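Local structure of alpha-glucosidase (Bacteroides thetaiotaomicron, 5XFM) at residues V81-Q84 / S90-H93; T153-P158 / D204-V209; I302-G307 / V315-F320. The protein hydrolyses beta-L-arabinopyranosides and alpha-galactosides, as a bifunctional, calcium-containing member of glycoside hydrolase family 97. The protein carries 1 engineered substitution. All blocks are in the same frame, centred on the assembly; numbering follows the deposited sequence.

The three contacts follow one another along the chain, each closing before the next opens. Interactions 1 and 2 belong to the same nine-stranded antiparallel sheet of the N-terminal family region: interaction 1 is the tip of the hairpin of strands 69-83 and 91-104 at one border, and interaction 2, near the other, brings strands 153-156 and 206-212 into side-chain contact across the intervening strand 197-200. Their centres are 27 Å apart and their nearest atoms about 14 Å. Interaction 3 lies in the TIM-barrel region, between helices 300-304 and 311-324, its centre 38 and 39 Å from those of interactions 1 and 2. Interactions 2 and 3 thus lie in different domains, on opposite sides of the chain's centre.

Interaction 1. Residues V81-Q84 / S90-H93; sequences VYQQ and SNVH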
# COMPACT_ATOMS: atom_id res chain seq x y z
N VAL A 81 2.47 -19.34 -13.21
CA VAL A 81 2.80 -19.35 -11.80
C VAL A 81 3.96 -18.40 -11.57
O VAL A 81 4.91 -18.38 -12.34
CB VAL A 81 3.17 -20.78 -11.30
CG1 VAL A 81 3.62 -20.75 -9.85
CG2 VAL A 81 2.00 -21.72 -11.49
N TYR A 82 3.87 -17.59 -10.52
CA TYR A 82 5.00 -16.74 -10.19
C TYR A 82 5.26 -16.67 -8.69
O TYR A 82 4.35 -16.87 -7.87
CB TYR A 82 4.80 -15.33 -10.77
CG TYR A 82 3.72 -14.46 -10.14
CD1 TYR A 82 3.97 -13.71 -9.00
CD2 TYR A 82 2.47 -14.35 -10.73
CE1 TYR A 82 2.99 -12.90 -8.44
CE2 TYR A 82 1.48 -13.53 -10.19
CZ TYR A 82 1.75 -12.81 -9.04
OH TYR A 82 0.78 -12.00 -8.49
N GLN A 83 6.51 -16.44 -8.33
CA GLN A 83 6.90 -16.29 -6.94
C GLN A 83 7.16 -14.82 -6.64
O GLN A 83 7.73 -14.10 -7.47
CB GLN A 83 8.13 -17.13 -6.59
CG GLN A 83 7.99 -18.64 -6.79
CD GLN A 83 7.88 -19.05 -8.25
OE1 GLN A 83 8.72 -18.67 -9.07
NE2 GLN A 83 6.86 -19.84 -8.57
N GLN A 84 6.70 -14.35 -5.49
CA GLN A 84 6.89 -12.96 -5.11
C GLN A 84 7.08 -12.82 -3.61
O GLN A 84 6.21 -13.22 -2.83
CB GLN A 84 5.70 -12.11 -5.57
CG GLN A 84 5.87 -10.62 -5.35
CD GLN A 84 7.07 -10.05 -6.10
OE1 GLN A 84 7.26 -10.31 -7.29
NE2 GLN A 84 7.88 -9.26 -5.40
N SER A 90 3.25 -15.84 -1.00
CA SER A 90 4.56 -16.08 -1.62
C SER A 90 4.50 -16.80 -2.98
O SER A 90 5.47 -16.78 -3.74
CB SER A 90 5.47 -16.85 -0.65
OG SER A 90 5.02 -18.18 -0.45
N ASN A 91 3.38 -17.44 -3.28
CA ASN A 91 3.23 -18.15 -4.56
C ASN A 91 1.87 -17.90 -5.19
O ASN A 91 0.84 -18.08 -4.54
CB ASN A 91 3.45 -19.65 -4.37
CG ASN A 91 4.91 -20.01 -4.21
OD1 ASN A 91 5.62 -20.21 -5.19
ND2 ASN A 91 5.36 -20.08 -2.96
N VAL A 92 1.87 -17.46 -6.44
CA VAL A 92 0.61 -17.18 -7.12
C VAL A 92 0.41 -18.00 -8.38
O VAL A 92 1.29 -18.07 -9.26
CB VAL A 92 0.50 -15.68 -7.47
CG1 VAL A 92 -0.79 -15.41 -8.25
CG2 VAL A 92 0.55 -14.83 -6.21
N HIS A 93 -0.75 -18.66 -8.45
CA HIS A 93 -1.22 -19.30 -9.67
C HIS A 93 -2.21 -18.36 -10.36
O HIS A 93 -3.39 -18.32 -10.02
CB HIS A 93 -1.88 -20.64 -9.37
CG HIS A 93 -2.33 -21.38 -10.59
ND1 HIS A 93 -3.29 -22.38 -10.56
CD2 HIS A 93 -1.93 -21.29 -11.89
CE1 HIS A 93 -3.47 -22.85 -11.78
NE2 HIS A 93 -2.66 -22.21 -12.60
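Y82 and V92 form the hydrogen-bonded pair of a short antiparallel ladder, flanked by the non-hydrogen-bonded pairs V81-H93 and Q83-N91. The strands approach to 4.9 Å between axes and run at 164° to each other. Two backbone bonds hold the central pair, Y82 N to V92 O and V92 N to Y82 O, both 2.9 Å. Toward the turn, Q84 N reaches S90 O at 3.2 Å, extending the pairing past the last bridge.

Apolar contact is concentrated on the face that carries Y82 and V92. With CG of Y82 set between its backbone N and carbonyl carbon (chi1 70°), the phenol swings across to the partner strand, and V92 CB lies over one ring face, 3.7 Å from the centroid, in a CH-pi contact. The two methyls of V92 fan out along the outer half of the ring: CG1 is 3.5 Å from Y82 CE2, while CG2 meets the hydroxyl end.

The other face is looser and more polar. Q83, bent at chi2, lays its CG 3.3 Å from N91 OD1, with the amide planes turned 49° apart. V81 CG2 approaches H93 CD2 at 4.0 Å, and the imidazole NE2 of H93 bonds D79.

This is the tip of the hairpin of strands 69-83 and 91-104, tied by its side chains to three other parts of the chain: Y82 OH bonds D280 of helix 277-280, Q84 OE1 bonds R443 of helix 441-444 in the barrel region, and S90 OG bonds D555, just ahead of strand 556-563.

Interaction 2. Residues T153-P158 / D204-V209; sequences TTFLCP and DGWVLV
F155 and W206 make a buried aromatic contact between two strands of one sheet that are not direct neighbours. Strand 197-200 runs between 153-156 and 206-212, pairing with both in antiparallel fashion, and the two side chains meet over it. The backbones therefore stay well apart: even the nearest pair of CA atoms, F155 and L208, is separated by 9.6 Å, and just 66 Å² is buried between the segments.

Nearly all of that area belongs to F155 and W206, which meet through their rings. F155 CE1 stands 3.7 Å from W206 CZ3, and F155 CZ is 4.1 Å from the same carbon. The phenyl corner arrives at the rim of the indole, near its plane, in an oblique aromatic pair with the ring planes inclined at 51° and the centroids of the phenyl and the six-membered indole ring 5.9 Å apart. Each side chain has CG anti to its carbonyl carbon (chi1 -60° in F155, -54° in W206); from there the indole extends its benzo edge toward the phenyl.

The sheet is one layer of the beta-sandwich found in the N-terminal region of family 97 enzymes, a region assigned to the galactose mutarotase clan. V207, next to W206, turns to the other side of the sheet, against M49 and L50 of strand 47-59 in the second layer. On the F155-W206 side, F155 also touches A179 and D180 of the border strand 178-182, while W206 packs on R200 of the bridging strand and on L269, and meets Y563 of strand 556-563 edge-to-face, which places the indole against the C-terminal beta region of the chain.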
# COMPACT_ATOMS: atom_id res chain seq x y z
N THR A 153 -22.11 3.01 -1.52
CA THR A 153 -21.41 3.89 -0.58
C THR A 153 -19.89 3.75 -0.69
O THR A 153 -19.38 2.83 -1.33
CB THR A 153 -21.86 3.64 0.88
OG1 THR A 153 -21.75 2.25 1.19
CG2 THR A 153 -23.30 4.09 1.07
N THR A 154 -19.16 4.67 -0.08
CA THR A 154 -17.73 4.79 -0.33
C THR A 154 -16.86 4.83 0.94
O THR A 154 -17.30 5.28 1.99
CB THR A 154 -17.42 6.07 -1.15
OG1 THR A 154 -17.47 7.21 -0.28
CG2 THR A 154 -18.45 6.27 -2.26
N PHE A 155 -15.63 4.34 0.80
CA PHE A 155 -14.62 4.39 1.86
C PHE A 155 -13.36 5.02 1.27
O PHE A 155 -12.45 4.32 0.82
CB PHE A 155 -14.31 2.99 2.41
CG PHE A 155 -15.50 2.29 3.02
CD1 PHE A 155 -16.53 1.81 2.22
CD2 PHE A 155 -15.57 2.06 4.38
CE1 PHE A 155 -17.62 1.15 2.77
CE2 PHE A 155 -16.65 1.40 4.94
CZ PHE A 155 -17.68 0.94 4.14
N LEU A 156 -13.32 6.35 1.27
CA LEU A 156 -12.29 7.11 0.56
C LEU A 156 -11.52 8.09 1.44
O LEU A 156 -12.06 8.64 2.41
CB LEU A 156 -12.93 7.90 -0.59
CG LEU A 156 -13.93 7.15 -1.47
CD1 LEU A 156 -14.66 8.09 -2.43
CD2 LEU A 156 -13.20 6.08 -2.24
N CYS A 157 -10.26 8.32 1.09
CA CYS A 157 -9.50 9.42 1.67
C CYS A 157 -9.13 10.39 0.55
O CYS A 157 -8.73 9.97 -0.55
CB CYS A 157 -8.25 8.91 2.39
SG CYS A 157 -7.06 8.05 1.33
N PRO A 158 -9.27 11.69 0.82
CA PRO A 158 -9.14 12.70 -0.23
C PRO A 158 -7.69 12.98 -0.60
O PRO A 158 -6.79 12.74 0.20
CB PRO A 158 -9.76 13.93 0.42
CG PRO A 158 -9.38 13.77 1.87
CD PRO A 158 -9.51 12.30 2.14
N ASP A 204 -24.89 -6.11 -2.72
CA ASP A 204 -24.34 -6.97 -3.76
C ASP A 204 -22.81 -7.07 -3.75
O ASP A 204 -22.22 -7.48 -4.74
CB ASP A 204 -24.80 -6.49 -5.14
CG ASP A 204 -26.29 -6.29 -5.21
OD1 ASP A 204 -27.02 -7.11 -4.62
OD2 ASP A 204 -26.74 -5.33 -5.87
N GLY A 205 -22.18 -6.74 -2.63
CA GLY A 205 -20.74 -6.91 -2.49
C GLY A 205 -19.85 -5.68 -2.53
O GLY A 205 -20.23 -4.61 -2.07
N TRP A 206 -18.64 -5.84 -3.06
CA TRP A 206 -17.60 -4.84 -2.93
C TRP A 206 -16.77 -4.64 -4.19
O TRP A 206 -16.52 -5.58 -4.96
CB TRP A 206 -16.67 -5.20 -1.76
CG TRP A 206 -17.36 -5.44 -0.45
CD1 TRP A 206 -17.97 -6.59 -0.04
CD2 TRP A 206 -17.54 -4.48 0.61
NE1 TRP A 206 -18.50 -6.42 1.22
CE2 TRP A 206 -18.25 -5.13 1.64
CE3 TRP A 206 -17.16 -3.15 0.79
CZ2 TRP A 206 -18.59 -4.49 2.83
CZ3 TRP A 206 -17.50 -2.51 1.97
CH2 TRP A 206 -18.21 -3.18 2.97
N VAL A 207 -16.31 -3.40 -4.37
CA VAL A 207 -15.41 -3.04 -5.46
C VAL A 207 -14.23 -2.18 -4.96
O VAL A 207 -14.42 -1.20 -4.28
CB VAL A 207 -16.15 -2.27 -6.56
CG1 VAL A 207 -15.16 -1.73 -7.59
CG2 VAL A 207 -17.21 -3.15 -7.22
N LEU A 208 -13.00 -2.57 -5.30
CA LEU A 208 -11.82 -1.77 -5.01
C LEU A 208 -11.15 -1.29 -6.30
O LEU A 208 -10.70 -2.10 -7.12
CB LEU A 208 -10.82 -2.57 -4.19
CG LEU A 208 -9.55 -1.82 -3.76
CD1 LEU A 208 -9.82 -0.83 -2.62
CD2 LEU A 208 -8.45 -2.80 -3.39
N VAL A 209 -11.09 0.02 -6.48
CA VAL A 209 -10.48 0.63 -7.66
C VAL A 209 -9.05 1.09 -7.37
O VAL A 209 -8.81 1.80 -6.40
CB VAL A 209 -11.32 1.84 -8.15
CG1 VAL A 209 -10.60 2.60 -9.24
CG2 VAL A 209 -12.70 1.37 -8.62

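Interaction 3. Residues I302-G307 / V315-F320; sequences ILWQDG and VRYIDF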
# COMPACT_ATOMS: atom_id res chain seq x y z
N ILE A 302 10.55 7.55 16.64
CA ILE A 302 9.09 7.53 16.77
C ILE A 302 8.63 7.95 18.18
O ILE A 302 7.76 8.81 18.32
CB ILE A 302 8.50 6.14 16.39
CG1 ILE A 302 6.98 6.13 16.58
CG2 ILE A 302 9.15 5.00 17.17
CD1 ILE A 302 6.27 7.18 15.78
N LEU A 303 9.26 7.41 19.22
CA LEU A 303 8.86 7.72 20.59
C LEU A 303 9.78 8.73 21.29
O LEU A 303 9.34 9.42 22.21
CB LEU A 303 8.80 6.44 21.42
CG LEU A 303 7.52 5.62 21.22
CD1 LEU A 303 7.58 4.33 22.02
CD2 LEU A 303 6.32 6.45 21.63
N TRP A 304 11.04 8.80 20.88
CA TRP A 304 12.00 9.69 21.53
C TRP A 304 12.29 10.94 20.69
O TRP A 304 12.94 11.88 21.15
CB TRP A 304 13.29 8.93 21.84
CG TRP A 304 13.12 7.85 22.88
CD1 TRP A 304 11.95 7.37 23.39
CD2 TRP A 304 14.17 7.13 23.55
NE1 TRP A 304 12.20 6.39 24.32
CE2 TRP A 304 13.56 6.23 24.44
CE3 TRP A 304 15.57 7.17 23.47
CZ2 TRP A 304 14.30 5.37 25.25
CZ3 TRP A 304 16.30 6.31 24.27
CH2 TRP A 304 15.66 5.42 25.16
N GLN A 305 11.81 10.93 19.45
CA GLN A 305 11.83 12.08 18.54
C GLN A 305 13.22 12.66 18.29
O GLN A 305 14.23 11.97 18.44
CB GLN A 305 10.89 13.17 19.07
CG GLN A 305 9.44 12.73 19.16
CD GLN A 305 8.78 12.57 17.80
OE1 GLN A 305 8.80 13.49 16.98
NE2 GLN A 305 8.19 11.40 17.55
N ASP A 306 13.27 13.93 17.89
CA ASP A 306 14.51 14.56 17.42
C ASP A 306 15.61 14.57 18.47
O ASP A 306 16.80 14.58 18.15
CB ASP A 306 14.24 16.00 16.96
CG ASP A 306 13.57 16.09 15.59
OD1 ASP A 306 13.45 15.06 14.90
OD2 ASP A 306 13.18 17.21 15.20
N GLY A 307 15.22 14.58 19.74
CA GLY A 307 16.17 14.55 20.84
C GLY A 307 16.97 13.26 20.90
O GLY A 307 17.99 13.18 21.59
N VAL A 315 23.29 4.30 20.17
CA VAL A 315 23.95 3.16 20.80
C VAL A 315 22.92 2.38 21.61
O VAL A 315 22.86 1.15 21.56
CB VAL A 315 25.12 3.57 21.71
CG1 VAL A 315 25.56 2.40 22.60
CG2 VAL A 315 26.29 4.08 20.88
N ARG A 316 22.10 3.11 22.35
CA ARG A 316 21.03 2.52 23.15
C ARG A 316 20.08 1.68 22.30
O ARG A 316 19.75 0.55 22.66
CB ARG A 316 20.26 3.62 23.88
CG ARG A 316 20.88 4.00 25.21
CD ARG A 316 20.14 5.14 25.88
NE ARG A 316 20.81 5.54 27.12
CZ ARG A 316 21.53 6.64 27.25
NH1 ARG A 316 21.68 7.47 26.22
NH2 ARG A 316 22.11 6.92 28.41
N TYR A 317 19.64 2.22 21.16
CA TYR A 317 18.69 1.50 20.32
C TYR A 317 19.33 0.36 19.53
O TYR A 317 18.66 -0.62 19.18
CB TYR A 317 17.97 2.48 19.38
CG TYR A 317 16.67 2.95 19.98
CD1 TYR A 317 16.66 3.89 21.00
CD2 TYR A 317 15.45 2.45 19.53
CE1 TYR A 317 15.48 4.33 21.56
CE2 TYR A 317 14.26 2.89 20.09
CZ TYR A 317 14.28 3.83 21.11
OH TYR A 317 13.12 4.28 21.68
N ILE A 318 20.61 0.50 19.23
CA ILE A 318 21.37 -0.59 18.64
C ILE A 318 21.46 -1.76 19.63
O ILE A 318 21.25 -2.92 19.27
CB ILE A 318 22.78 -0.12 18.23
CG1 ILE A 318 22.70 0.73 16.96
CG2 ILE A 318 23.72 -1.29 18.02
CD1 ILE A 318 23.97 1.48 16.64
N ASP A 319 21.76 -1.43 20.88
CA ASP A 319 21.79 -2.41 21.97
C ASP A 319 20.43 -3.07 22.15
O ASP A 319 20.35 -4.27 22.37
CB ASP A 319 22.21 -1.74 23.29
CG ASP A 319 23.69 -1.44 23.35
OD1 ASP A 319 24.46 -2.00 22.54
OD2 ASP A 319 24.09 -0.64 24.22
N PHE A 320 19.38 -2.26 22.06
CA PHE A 320 18.01 -2.75 22.21
C PHE A 320 17.68 -3.71 21.07
O PHE A 320 17.06 -4.75 21.28
CB PHE A 320 17.02 -1.57 22.24
CG PHE A 320 15.59 -1.98 22.43
CD1 PHE A 320 15.24 -2.90 23.41
CD2 PHE A 320 14.59 -1.44 21.64
CE1 PHE A 320 13.91 -3.28 23.58
CE2 PHE A 320 13.26 -1.82 21.81
CZ PHE A 320 12.93 -2.74 22.78
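W304 and Y317 reach toward each other from two helical segments whose backbones stay apart, with 10.6 Å between their CA atoms. W304 closes the short helix 300-304; at Q305 the chain leaves helical geometry with a positive phi of 57° and then enters a 3-10 turn at D306-G307. Residues 315-320 lie within the continuous helix 311-324. At the helix end, Q305 folds back so that NE2 donates to I302 O at 2.7 Å, from above the carbonyl plane.

Between the helices the two aromatic rings meet edge-to-face. Y317 presents its edge to the face of W304: the planes stand at 89°, and the centroids of the phenol and the six-membered indole ring are 4.8 Å apart. Y317 CE1 touches CE3 of W304 at 3.4 Å, and its OH sits over the middle of the indole, 3.4 Å from CE2. R316 adds a looser contact, its CD 4.3 Å from W304 CZ3 at the indole rim, while its guanidinium forms a salt bridge with D313. With an alanine in place of W304, the edge of Y317 would probably lose the aromatic face it rests on, and R500, which makes a cation-pi contact with the indole, would lose that partner.

Both helices lie in the crossover between the adjacent parallel strands 295-299 and 328-331 of the TIM barrel. Although W304 NE1 and Y317 OH are 3.5 Å apart, their angle is poor for a hydrogen bond; attraction between the segments therefore probably rests on dispersion and on the electron-rich indole face, toward which the phenol edge is turned.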